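Long-range contacts in bottromycin amidohydrolase (Streptomyces purpureus, PDB 6I5S), which probably hydrolyses a thiazoline-containing intermediate of bottromycin biosynthesis as a zinc-dependent amidohydrolase, thereby acting as gatekeeper of the pathway: residues A[91-96]-A[344-349]; A[105-111]-A[356-361]; A[271-277]-A[362-367]. All coordinates share one frame; numbering follows the deposited sequence.

Interaction 1: residues A[91-96]-A[344-349]; sequences VDAHAH and LVGTDC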
ATOM      1  N   VAL A  91      -0.919  -2.862   5.793  1.00 25.25           N
ATOM      2  CA  VAL A  91      -0.964  -3.311   4.403  1.00 26.15           C
ATOM      3  C   VAL A  91      -1.010  -2.087   3.514  1.00 22.51           C
ATOM      4  O   VAL A  91      -1.981  -1.309   3.561  1.00 24.00           O
ATOM      5  CB  VAL A  91      -2.176  -4.210   4.122  1.00 25.09           C
ATOM      6  CG1 VAL A  91      -2.022  -4.801   2.666  1.00 24.77           C
ATOM      7  CG2 VAL A  91      -2.261  -5.323   5.187  1.00 27.09           C
ATOM      8  N   ASP A  92       0.027  -1.900   2.689  1.00 22.49           N
ATOM      9  CA  ASP A  92      -0.073  -0.899   1.624  1.00 26.94           C
ATOM     10  C   ASP A  92      -0.919  -1.494   0.496  1.00 28.84           C
ATOM     11  O   ASP A  92      -0.471  -2.394  -0.232  1.00 25.31           O
ATOM     12  CB  ASP A  92       1.294  -0.446   1.118  1.00 26.13           C
ATOM     13  CG  ASP A  92       1.188   0.709   0.124  1.00 30.08           C
ATOM     14  OD1 ASP A  92       2.153   1.449  -0.001  1.00 25.17           O
ATOM     15  OD2 ASP A  92       0.130   0.865  -0.558  1.00 26.29           O
ATOM     16  N   ALA A  93      -2.129  -0.993   0.362  1.00 25.34           N
ATOM     17  CA  ALA A  93      -3.102  -1.598  -0.557  1.00 25.73           C
ATOM     18  C   ALA A  93      -2.881  -1.253  -2.033  1.00 25.14           C
ATOM     19  O   ALA A  93      -3.627  -1.753  -2.903  1.00 25.34           O
ATOM     20  CB  ALA A  93      -4.498  -1.217  -0.139  1.00 28.23           C
ATOM     21  N   HIS A  94      -1.870  -0.468  -2.360  1.00 23.40           N
ATOM     22  CA  HIS A  94      -1.575  -0.191  -3.760  1.00 26.42           C
ATOM     23  C   HIS A  94      -0.103   0.176  -3.870  1.00 31.65           C
ATOM     24  O   HIS A  94       0.224   1.358  -3.918  1.00 26.86           O
ATOM     25  CB  HIS A  94      -2.431   0.948  -4.281  1.00 29.07           C
ATOM     26  CG  HIS A  94      -2.441   1.093  -5.790  1.00 27.79           C
ATOM     27  ND1 HIS A  94      -3.602   1.073  -6.537  1.00 34.33           N
ATOM     28  CD2 HIS A  94      -1.430   1.254  -6.683  1.00 39.46           C
ATOM     29  CE1 HIS A  94      -3.297   1.187  -7.819  1.00 28.86           C
ATOM     30  NE2 HIS A  94      -1.994   1.330  -7.937  1.00 34.81           N
ATOM     31  N   ALA A  95       0.794  -0.804  -3.922  1.00 28.66           N
ATOM     32  CA  ALA A  95       2.224  -0.538  -3.989  1.00 30.67           C
ATOM     33  C   ALA A  95       2.763  -1.045  -5.321  1.00 38.67           C
ATOM     34  O   ALA A  95       2.183  -1.939  -5.942  1.00 34.30           O
ATOM     35  CB  ALA A  95       2.980  -1.188  -2.821  1.00 31.95           C
ATOM     36  N   HIS A  96       3.804  -0.377  -5.810  1.00 28.94           N
ATOM     37  CA  HIS A  96       4.538  -0.787  -7.002  1.00 30.68           C
ATOM     38  C   HIS A  96       5.970  -1.039  -6.525  1.00 27.30           C
ATOM     39  O   HIS A  96       6.851  -0.196  -6.663  1.00 31.01           O
ATOM     40  CB  HIS A  96       4.458   0.249  -8.104  1.00 37.31           C
ATOM     41  CG  HIS A  96       3.081   0.363  -8.692  1.00 75.58           C
ATOM     42  ND1 HIS A  96       2.538  -0.606  -9.512  1.00 82.99           N
ATOM     43  CD2 HIS A  96       2.117   1.298  -8.530  1.00 86.74           C
ATOM     44  CE1 HIS A  96       1.310  -0.259  -9.848  1.00 80.57           C
ATOM     45  NE2 HIS A  96       1.032   0.891  -9.264  1.00 74.08           N
ATOM     46  N   LEU A 344      -9.391   1.626   2.052  1.00 24.84           N
ATOM     47  CA  LEU A 344      -8.066   0.999   2.127  1.00 26.36           C
ATOM     48  C   LEU A 344      -7.021   2.097   2.033  1.00 26.53           C
ATOM     49  O   LEU A 344      -7.258   3.188   1.485  1.00 26.50           O
ATOM     50  CB  LEU A 344      -7.860  -0.027   0.962  1.00 27.38           C
ATOM     51  CG  LEU A 344      -8.901  -1.133   0.874  1.00 28.53           C
ATOM     52  CD1 LEU A 344      -8.764  -1.875  -0.477  1.00 26.39           C
ATOM     53  CD2 LEU A 344      -8.656  -2.117   2.039  1.00 28.55           C
ATOM     54  N   VAL A 345      -5.839   1.799   2.552  1.00 24.54           N
ATOM     55  CA  VAL A 345      -4.725   2.736   2.569  1.00 22.95           C
ATOM     56  C   VAL A 345      -3.709   2.263   1.551  1.00 26.89           C
ATOM     57  O   VAL A 345      -2.971   1.297   1.816  1.00 27.32           O
ATOM     58  CB  VAL A 345      -4.092   2.840   3.955  1.00 23.73           C
ATOM     59  CG1 VAL A 345      -3.039   3.852   3.917  1.00 26.12           C
ATOM     60  CG2 VAL A 345      -5.108   3.136   5.031  1.00 24.95           C
ATOM     61  N   GLY A 346      -3.676   2.901   0.381  1.00 23.61           N
ATOM     62  CA  GLY A 346      -2.707   2.561  -0.636  1.00 24.93           C
ATOM     63  C   GLY A 346      -2.053   3.830  -1.143  1.00 25.01           C
ATOM     64  O   GLY A 346      -2.603   4.923  -1.010  1.00 25.91           O
ATOM     65  N   THR A 347      -0.871   3.673  -1.757  1.00 23.44           N
ATOM     66  CA  THR A 347      -0.017   4.824  -2.020  1.00 25.78           C
ATOM     67  C   THR A 347       0.352   5.065  -3.472  1.00 26.13           C
ATOM     68  O   THR A 347       0.722   6.199  -3.806  1.00 24.85           O
ATOM     69  CB  THR A 347       1.301   4.703  -1.249  1.00 26.28           C
ATOM     70  OG1 THR A 347       2.041   3.551  -1.682  1.00 26.08           O
ATOM     71  CG2 THR A 347       1.020   4.631   0.237  1.00 26.27           C
ATOM     72  N   ASP A 348       0.324   4.039  -4.323  1.00 25.19           N
ATOM     73  CA  ASP A 348       0.964   4.120  -5.639  1.00 24.49           C
ATOM     74  C   ASP A 348       2.438   4.477  -5.499  1.00 27.97           C
ATOM     75  O   ASP A 348       3.017   5.152  -6.355  1.00 27.11           O
ATOM     76  CB  ASP A 348       0.222   5.115  -6.561  1.00 27.31           C
ATOM     77  CG  ASP A 348      -0.120   4.547  -7.930  1.00 33.33           C
ATOM     78  OD1 ASP A 348       0.300   3.450  -8.294  1.00 34.56           O
ATOM     79  OD2 ASP A 348      -0.849   5.240  -8.648  1.00 34.34           O
ATOM     80  N   CYS A 349       3.072   3.986  -4.428  1.00 27.07           N
ATOM     81  CA  CYS A 349       4.483   4.259  -4.214  1.00 25.15           C
ATOM     82  C   CYS A 349       5.273   3.813  -5.420  1.00 30.26           C
ATOM     83  O   CYS A 349       4.997   2.785  -6.058  1.00 28.12           O
ATOM     84  CB  CYS A 349       5.003   3.649  -2.914  1.00 27.44           C
ATOM     85  SG  CYS A 349       4.862   1.819  -2.763  1.00 30.05           S
TER
HETATM   86  O   HOH W   1      -4.860  -0.754   3.351  1.00 24.92           O
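D92 and T347 form the tight middle of the contact, their side chains crossing at about a right angle: T347 OG1 donates to the syn lone pair of D92 OD1 at 2.7 Å. With CG anti to its backbone N (chi1 -173°), D92 brings its carboxylate up to T347, and OD2 turns back to accept from H94 N at 3.0 Å, an Asx turn. An alanine in place of D92 would probably leave T347 OG1 and the H94 amide without their acceptor and let the turn that sets H94 shift. The backbones also approach closely here: A93 N reaches V345 O at 2.8 Å, nearly straight (176°), and G346 lies where a CB would collide with H94 N. H94 and H96 make up the HxH motif of amidohydrolases, where the chain turns a corner at A93 and H94. H94 NE2, H96 NE2 and D348 OD1 bind one zinc ion, completed by the carboxylated lysine at position 183; E228 holds H94 ND1, and R279 forms a salt bridge to D348 OD2. The ends are looser. V91 O and V345 N are bridged by water 1, whereas partly exposed H96 offers its backbone N to C349 O in a weak bond of 3.4 Å.

Interaction 2: residues A[105-111]-A[356-361]; sequences GLLVHGV and AGPSFH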
ATOM      1  N   GLY A 105      11.812  -0.030   2.943  1.00 26.76           N
ATOM      2  CA  GLY A 105      11.007   1.126   3.320  1.00 26.72           C
ATOM      3  C   GLY A 105       9.672   0.734   3.915  1.00 30.16           C
ATOM      4  O   GLY A 105       9.260   1.265   4.956  1.00 25.83           O
ATOM      5  N   LEU A 106       8.989  -0.242   3.295  1.00 26.18           N
ATOM      6  CA  LEU A 106       7.725  -0.698   3.858  1.00 22.92           C
ATOM      7  C   LEU A 106       7.907  -1.256   5.265  1.00 24.27           C
ATOM      8  O   LEU A 106       7.173  -0.844   6.184  1.00 27.51           O
ATOM      9  CB  LEU A 106       7.060  -1.723   2.934  1.00 25.47           C
ATOM     10  CG  LEU A 106       6.613  -1.173   1.586  1.00 25.40           C
ATOM     11  CD1 LEU A 106       6.196  -2.302   0.664  1.00 27.12           C
ATOM     12  CD2 LEU A 106       5.481  -0.167   1.711  1.00 24.02           C
ATOM     13  N   LEU A 107       8.891  -2.184   5.462  1.00 24.69           N
ATOM     14  CA  LEU A 107       9.059  -2.835   6.755  1.00 26.04           C
ATOM     15  C   LEU A 107       9.335  -1.819   7.844  1.00 25.83           C
ATOM     16  O   LEU A 107       8.805  -1.906   8.948  1.00 27.44           O
ATOM     17  CB  LEU A 107      10.235  -3.808   6.702  1.00 27.99           C
ATOM     18  CG  LEU A 107       9.957  -5.092   5.930  1.00 34.04           C
ATOM     19  CD1 LEU A 107      11.287  -5.866   5.879  1.00 37.61           C
ATOM     20  CD2 LEU A 107       8.862  -5.876   6.622  1.00 37.80           C
ATOM     21  N   VAL A 108      10.205  -0.870   7.547  1.00 26.40           N
ATOM     22  CA  VAL A 108      10.609   0.132   8.546  1.00 33.21           C
ATOM     23  C   VAL A 108       9.406   0.923   9.041  1.00 28.05           C
ATOM     24  O   VAL A 108       9.387   1.406  10.181  1.00 29.52           O
ATOM     25  CB  VAL A 108      11.679   1.052   7.904  1.00 30.84           C
ATOM     26  CG1 VAL A 108      11.721   2.403   8.569  1.00 48.25           C
ATOM     27  CG2 VAL A 108      13.028   0.363   7.933  1.00 35.23           C
ATOM     28  N   HIS A 109       8.369   1.045   8.209  1.00 24.42           N
ATOM     29  CA  HIS A 109       7.201   1.827   8.544  1.00 28.34           C
ATOM     30  C   HIS A 109       6.028   0.970   8.978  1.00 27.22           C
ATOM     31  O   HIS A 109       4.907   1.494   9.080  1.00 25.81           O
ATOM     32  CB  HIS A 109       6.825   2.756   7.376  1.00 27.53           C
ATOM     33  CG  HIS A 109       7.846   3.827   7.193  1.00 25.00           C
ATOM     34  ND1 HIS A 109       8.984   3.651   6.444  1.00 26.15           N
ATOM     35  CD2 HIS A 109       7.929   5.078   7.725  1.00 29.31           C
ATOM     36  CE1 HIS A 109       9.748   4.730   6.544  1.00 29.64           C
ATOM     37  NE2 HIS A 109       9.132   5.612   7.314  1.00 28.47           N
ATOM     38  N   GLY A 110       6.294  -0.299   9.317  1.00 25.38           N
ATOM     39  CA  GLY A 110       5.285  -1.181   9.883  1.00 28.39           C
ATOM     40  C   GLY A 110       4.431  -1.894   8.862  1.00 25.82           C
ATOM     41  O   GLY A 110       3.436  -2.529   9.225  1.00 24.54           O
ATOM     42  N   VAL A 111       4.770  -1.758   7.595  1.00 25.35           N
ATOM     43  CA  VAL A 111       4.006  -2.374   6.506  1.00 26.10           C
ATOM     44  C   VAL A 111       4.573  -3.772   6.276  1.00 24.83           C
ATOM     45  O   VAL A 111       5.700  -3.933   5.774  1.00 26.42           O
ATOM     46  CB  VAL A 111       4.079  -1.542   5.235  1.00 24.63           C
ATOM     47  CG1 VAL A 111       3.289  -2.277   4.120  1.00 24.86           C
ATOM     48  CG2 VAL A 111       3.505  -0.151   5.416  1.00 28.40           C
ATOM     49  N   ALA A 356       8.047   4.515  -0.950  1.00 27.50           N
ATOM     50  CA  ALA A 356       7.586   3.324  -0.229  1.00 25.51           C
ATOM     51  C   ALA A 356       7.957   3.397   1.260  1.00 22.98           C
ATOM     52  O   ALA A 356       9.131   3.496   1.628  1.00 27.12           O
ATOM     53  CB  ALA A 356       8.196   2.046  -0.854  1.00 28.05           C
ATOM     54  N   GLY A 357       6.954   3.284   2.115  1.00 27.36           N
ATOM     55  CA  GLY A 357       7.156   3.405   3.538  1.00 24.24           C
ATOM     56  C   GLY A 357       6.551   4.687   4.101  1.00 23.52           C
ATOM     57  O   GLY A 357       5.425   4.701   4.636  1.00 29.69           O
ATOM     58  N   PRO A 358       7.264   5.806   3.979  1.00 25.13           N
ATOM     59  CA  PRO A 358       6.685   7.065   4.501  1.00 25.49           C
ATOM     60  C   PRO A 358       5.376   7.440   3.835  1.00 25.20           C
ATOM     61  O   PRO A 358       4.506   7.996   4.501  1.00 26.06           O
ATOM     62  CB  PRO A 358       7.776   8.110   4.210  1.00 30.81           C
ATOM     63  CG  PRO A 358       8.996   7.335   3.901  1.00 32.61           C
ATOM     64  CD  PRO A 358       8.598   6.006   3.406  1.00 25.63           C
ATOM     65  N   SER A 359       5.217   7.124   2.547  1.00 25.79           N
ATOM     66  CA  SER A 359       3.995   7.487   1.818  1.00 25.15           C
ATOM     67  C   SER A 359       2.768   6.801   2.413  1.00 26.95           C
ATOM     68  O   SER A 359       1.634   7.320   2.296  1.00 28.78           O
ATOM     69  CB  SER A 359       4.121   7.129   0.330  1.00 29.35           C
ATOM     70  OG  SER A 359       4.311   5.743   0.103  1.00 26.94           O
ATOM     71  N   PHE A 360       2.962   5.633   3.018  1.00 24.40           N
ATOM     72  CA  PHE A 360       1.849   4.962   3.685  1.00 25.67           C
ATOM     73  C   PHE A 360       1.273   5.864   4.778  1.00 26.06           C
ATOM     74  O   PHE A 360       0.047   6.033   4.902  1.00 25.26           O
ATOM     75  CB  PHE A 360       2.304   3.628   4.271  1.00 22.25           C
ATOM     76  CG  PHE A 360       1.198   2.838   4.873  1.00 21.12           C
ATOM     77  CD1 PHE A 360       0.340   2.166   4.042  1.00 26.45           C
ATOM     78  CD2 PHE A 360       0.949   2.850   6.230  1.00 25.39           C
ATOM     79  CE1 PHE A 360      -0.734   1.438   4.551  1.00 25.76           C
ATOM     80  CE2 PHE A 360      -0.109   2.101   6.758  1.00 26.75           C
ATOM     81  CZ  PHE A 360      -0.960   1.414   5.905  1.00 26.15           C
ATOM     82  N   HIS A 361       2.155   6.423   5.606  1.00 24.33           N
ATOM     83  CA  HIS A 361       1.728   7.340   6.657  1.00 27.30           C
ATOM     84  C   HIS A 361       1.255   8.668   6.096  1.00 27.14           C
ATOM     85  O   HIS A 361       0.412   9.309   6.723  1.00 25.36           O
ATOM     86  CB  HIS A 361       2.867   7.433   7.693  1.00 27.47           C
ATOM     87  CG  HIS A 361       3.075   6.113   8.351  1.00 25.73           C
ATOM     88  ND1 HIS A 361       2.205   5.646   9.316  1.00 29.26           N
ATOM     89  CD2 HIS A 361       3.917   5.097   8.060  1.00 26.01           C
ATOM     90  CE1 HIS A 361       2.557   4.408   9.635  1.00 30.02           C
ATOM     91  NE2 HIS A 361       3.574   4.045   8.869  1.00 29.51           N
TER
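H361 meets H109 through one nearly straight hydrogen bond, NE2 to the backbone O of H109 at 2.9 Å (174°), placed on a lone pair in the carbonyl plane and close to the plane of the H361 ring. Beside it the H109 ring lies with one face against G357 and P358: P358 CD stands 3.9 Å from the ring centroid in a CH-pi contact, and G357 C sits nearer the rim. Separately, V111 CG2 rests over a face of the F360 ring, 4.1 Å from its centroid. G357 is pressed so closely to G105 O and H109 ND1 that a CB would collide with both. In the second shell, H109 ND1 donates to G105 O at 2.8 Å, which fixes the rotation of the ring. A Schellman motif with G110 at C-prime ends helix 100-108, just where the H109 carbonyl meets H361. W438 of helix 431-444 meets the H109 ring edge-to-face, and a glycerol, probably from the crystallisation liquor, hydrogen-bonds H361 ND1. Each histidine thus donates a hydrogen bond to a backbone carbonyl near the helix end, consistent with hydrogen on ND1 of H109 and NE2 of H361.

Interaction 3: residues A[271-277]-A[362-367]; sequences PTLVAWR and KEIAEL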
ATOM      1  N   PRO A 271      -8.395   4.957  -2.384  1.00 26.99           N
ATOM      2  CA  PRO A 271      -8.372   6.237  -3.125  1.00 25.90           C
ATOM      3  C   PRO A 271      -6.989   6.755  -3.493  1.00 26.34           C
ATOM      4  O   PRO A 271      -6.893   7.643  -4.351  1.00 26.29           O
ATOM      5  CB  PRO A 271      -9.096   7.212  -2.171  1.00 28.32           C
ATOM      6  CG  PRO A 271      -8.941   6.611  -0.793  1.00 31.03           C
ATOM      7  CD  PRO A 271      -8.932   5.086  -1.016  1.00 27.58           C
ATOM      8  N   THR A 272      -5.929   6.257  -2.859  1.00 26.37           N
ATOM      9  CA  THR A 272      -4.554   6.705  -3.072  1.00 24.39           C
ATOM     10  C   THR A 272      -4.464   8.220  -3.145  1.00 28.09           C
ATOM     11  O   THR A 272      -3.937   8.797  -4.088  1.00 26.73           O
ATOM     12  CB  THR A 272      -3.895   6.067  -4.302  1.00 27.90           C
ATOM     13  OG1 THR A 272      -4.511   6.506  -5.500  1.00 29.03           O
ATOM     14  CG2 THR A 272      -3.996   4.563  -4.271  1.00 30.96           C
ATOM     15  N   LEU A 273      -4.888   8.859  -2.050  1.00 24.08           N
ATOM     16  CA  LEU A 273      -4.916  10.326  -2.038  1.00 28.24           C
ATOM     17  C   LEU A 273      -3.503  10.893  -2.111  1.00 24.57           C
ATOM     18  O   LEU A 273      -3.266  11.941  -2.752  1.00 25.80           O
ATOM     19  CB  LEU A 273      -5.627  10.833  -0.789  1.00 30.10           C
ATOM     20  CG  LEU A 273      -7.094  10.414  -0.746  1.00 28.14           C
ATOM     21  CD1 LEU A 273      -7.658  10.703   0.664  1.00 31.67           C
ATOM     22  CD2 LEU A 273      -7.979  11.150  -1.807  1.00 30.22           C
ATOM     23  N   VAL A 274      -2.555  10.223  -1.449  1.00 25.19           N
ATOM     24  CA  VAL A 274      -1.150  10.671  -1.477  1.00 28.26           C
ATOM     25  C   VAL A 274      -0.610  10.734  -2.895  1.00 25.41           C
ATOM     26  O   VAL A 274       0.205  11.616  -3.216  1.00 24.52           O
ATOM     27  CB  VAL A 274      -0.278   9.770  -0.587  1.00 26.98           C
ATOM     28  CG1 VAL A 274      -0.320   8.299  -1.035  1.00 26.77           C
ATOM     29  CG2 VAL A 274       1.175  10.297  -0.512  1.00 26.79           C
ATOM     30  N   ALA A 275      -1.042   9.817  -3.762  1.00 27.00           N
ATOM     31  CA  ALA A 275      -0.601   9.839  -5.166  1.00 25.74           C
ATOM     32  C   ALA A 275      -1.271  10.950  -5.976  1.00 26.85           C
ATOM     33  O   ALA A 275      -0.616  11.618  -6.793  1.00 24.81           O
ATOM     34  CB  ALA A 275      -0.876   8.446  -5.801  1.00 28.10           C
ATOM     35  N   TRP A 276      -2.581  11.132  -5.815  1.00 26.13           N
ATOM     36  CA  TRP A 276      -3.243  12.329  -6.373  1.00 28.21           C
ATOM     37  C   TRP A 276      -2.509  13.612  -5.982  1.00 26.31           C
ATOM     38  O   TRP A 276      -2.247  14.478  -6.820  1.00 27.04           O
ATOM     39  CB  TRP A 276      -4.675  12.393  -5.871  1.00 26.11           C
ATOM     40  CG  TRP A 276      -5.731  11.628  -6.624  1.00 28.37           C
ATOM     41  CD1 TRP A 276      -6.331  10.451  -6.222  1.00 26.61           C
ATOM     42  CD2 TRP A 276      -6.333  11.999  -7.858  1.00 25.33           C
ATOM     43  NE1 TRP A 276      -7.305  10.088  -7.131  1.00 30.15           N
ATOM     44  CE2 TRP A 276      -7.336  11.025  -8.143  1.00 28.00           C
ATOM     45  CE3 TRP A 276      -6.177  13.094  -8.729  1.00 28.66           C
ATOM     46  CZ2 TRP A 276      -8.155  11.096  -9.277  1.00 32.01           C
ATOM     47  CZ3 TRP A 276      -7.009  13.173  -9.847  1.00 33.68           C
ATOM     48  CH2 TRP A 276      -7.972  12.153 -10.123  1.00 32.10           C
ATOM     49  N   ARG A 277      -2.212  13.753  -4.693  1.00 26.63           N
ATOM     50  CA  ARG A 277      -1.516  14.939  -4.183  1.00 27.58           C
ATOM     51  C   ARG A 277      -0.175  15.120  -4.877  1.00 27.84           C
ATOM     52  O   ARG A 277       0.178  16.204  -5.313  1.00 27.12           O
ATOM     53  CB  ARG A 277      -1.325  14.769  -2.672  1.00 26.27           C
ATOM     54  CG  ARG A 277      -0.634  15.933  -1.908  1.00 28.61           C
ATOM     55  CD  ARG A 277      -1.610  17.115  -1.671  1.00 26.01           C
ATOM     56  NE  ARG A 277      -2.731  16.666  -0.857  1.00 28.11           N
ATOM     57  CZ  ARG A 277      -3.823  17.420  -0.662  1.00 30.04           C
ATOM     58  NH1 ARG A 277      -4.823  16.965   0.064  1.00 33.92           N
ATOM     59  NH2 ARG A 277      -3.932  18.609  -1.224  1.00 35.42           N
ATOM     60  N   LYS A 362       1.770   9.099   4.951  1.00 24.89           N
ATOM     61  CA  LYS A 362       1.172  10.267   4.292  1.00 26.12           C
ATOM     62  C   LYS A 362      -0.265  10.009   3.879  1.00 24.87           C
ATOM     63  O   LYS A 362      -1.111  10.926   3.941  1.00 24.83           O
ATOM     64  CB  LYS A 362       1.979  10.689   3.081  1.00 25.07           C
ATOM     65  CG  LYS A 362       3.343  11.277   3.384  1.00 29.48           C
ATOM     66  CD  LYS A 362       3.833  12.030   2.177  1.00 36.54           C
ATOM     67  CE  LYS A 362       5.200  12.577   2.382  1.00 34.96           C
ATOM     68  NZ  LYS A 362       5.583  13.536   1.294  1.00 36.19           N
ATOM     69  N   GLU A 363      -0.577   8.772   3.479  1.00 25.00           N
ATOM     70  CA  GLU A 363      -1.943   8.472   3.083  1.00 26.08           C
ATOM     71  C   GLU A 363      -2.844   8.393   4.306  1.00 27.22           C
ATOM     72  O   GLU A 363      -3.973   8.880   4.260  1.00 27.91           O
ATOM     73  CB  GLU A 363      -1.999   7.166   2.298  1.00 24.99           C
ATOM     74  CG  GLU A 363      -3.439   6.782   1.810  1.00 28.29           C
ATOM     75  CD  GLU A 363      -4.006   7.709   0.820  1.00 41.61           C
ATOM     76  OE1 GLU A 363      -3.294   8.678   0.464  1.00 40.43           O
ATOM     77  OE2 GLU A 363      -5.215   7.497   0.383  1.00 35.61           O
ATOM     78  N   ILE A 364      -2.346   7.846   5.432  1.00 27.41           N
ATOM     79  CA  ILE A 364      -3.098   7.970   6.689  1.00 24.85           C
ATOM     80  C   ILE A 364      -3.359   9.438   7.005  1.00 29.44           C
ATOM     81  O   ILE A 364      -4.473   9.815   7.394  1.00 30.23           O
ATOM     82  CB  ILE A 364      -2.361   7.272   7.845  1.00 28.50           C
ATOM     83  CG1 ILE A 364      -2.492   5.734   7.628  1.00 32.23           C
ATOM     84  CG2 ILE A 364      -2.930   7.675   9.214  1.00 30.97           C
ATOM     85  CD1 ILE A 364      -1.630   4.945   8.555  1.00 32.15           C
ATOM     86  N   ALA A 365      -2.360  10.287   6.800  1.00 26.84           N
ATOM     87  CA  ALA A 365      -2.552  11.720   7.072  1.00 30.44           C
ATOM     88  C   ALA A 365      -3.603  12.342   6.140  1.00 27.00           C
ATOM     89  O   ALA A 365      -4.431  13.136   6.578  1.00 29.24           O
ATOM     90  CB  ALA A 365      -1.207  12.444   6.948  1.00 29.05           C
ATOM     91  N   GLU A 366      -3.587  11.997   4.849  1.00 26.81           N
ATOM     92  CA  GLU A 366      -4.633  12.472   3.942  1.00 28.00           C
ATOM     93  C   GLU A 366      -6.023  12.064   4.413  1.00 28.26           C
ATOM     94  O   GLU A 366      -6.959  12.882   4.386  1.00 29.36           O
ATOM     95  CB  GLU A 366      -4.440  11.939   2.517  1.00 29.61           C
ATOM     96  CG  GLU A 366      -3.223  12.465   1.746  1.00 32.18           C
ATOM     97  CD  GLU A 366      -3.393  13.818   1.128  1.00 34.42           C
ATOM     98  OE1 GLU A 366      -4.547  14.275   0.985  1.00 30.93           O
ATOM     99  OE2 GLU A 366      -2.359  14.445   0.757  1.00 32.87           O
ATOM    100  N   LEU A 367      -6.183  10.803   4.822  1.00 29.09           N
ATOM    101  CA  LEU A 367      -7.494  10.311   5.221  1.00 26.67           C
ATOM    102  C   LEU A 367      -7.954  10.945   6.534  1.00 32.24           C
ATOM    103  O   LEU A 367      -9.128  11.295   6.684  1.00 32.02           O
ATOM    104  CB  LEU A 367      -7.441   8.782   5.344  1.00 26.28           C
ATOM    105  CG  LEU A 367      -7.292   8.052   4.003  1.00 30.32           C
ATOM    106  CD1 LEU A 367      -6.870   6.624   4.236  1.00 33.93           C
ATOM    107  CD2 LEU A 367      -8.648   8.095   3.277  1.00 35.89           C
TER
HETATM  108  O   HOH W   2      -5.796   4.864  -0.093  1.00 26.25           O
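E363 turns its carboxylate onto the first turn of helix 273-280, where two backbone amides share it: L273 N donates to OE2 at 2.8 Å and V274 N to OE1 at 2.6 Å, both on the syn sides and somewhat out of the carboxylate plane. A bend at chi2 (66°) swings the carboxylate to this helix start, whose amides and dipole would probably stabilise its negative charge. Water 2 extends the network, donating to E363 OE2 and accepting from T272 N. The charged pair lies one turn further on. R277 grips E366 side-on, NE to OE2 at 2.8 Å and NH1 to OE1 at 2.9 Å, with guanidinium and carboxylate nearly coplanar. Each has a second salt-bridge partner, E366 in R369 and R277 in D327. Apolar contacts fill in around these polar groups: L273 CB lies 3.7 Å from E366 CB, the L273 and L367 side chains cross at about a right angle, CD1 to CD2 3.8 Å, and V274 CG2 rests on K362 CB at 3.7 Å, while K362 NZ runs off to D458. The helix segments cross almost perpendicularly (93°), their axes 9.0 Å apart. Helix 273-280 follows strand 268-270, and helix 358-369 follows the loop carrying D348, the strand-loop-helix order of an amidohydrolase barrel; T272 OG1 is hydrogen-bonded to ND1 of H229, a ligand of the second zinc ion, beside this helix start.

All three contacts are buried, but interaction 1 lies almost at the centre of the chain, with the centres of interactions 2 and 3 about 9 and 11 Å from the centre of the chain. Helix 358-369 joins the last two: its first turn faces the end of helix 100-108, and its next turns face helix 273-280. Both also pack on interaction 1, F360 against V91 and V345, and E363 CG against G346 O. The chemistry changes with place: extended backbone, a buried carboxylate and metal ligands in interaction 1; a histidine-to-carbonyl bond and ring faces in interaction 2; and two glutamates, one on helix-start amides and one on an arginine, in interaction 3.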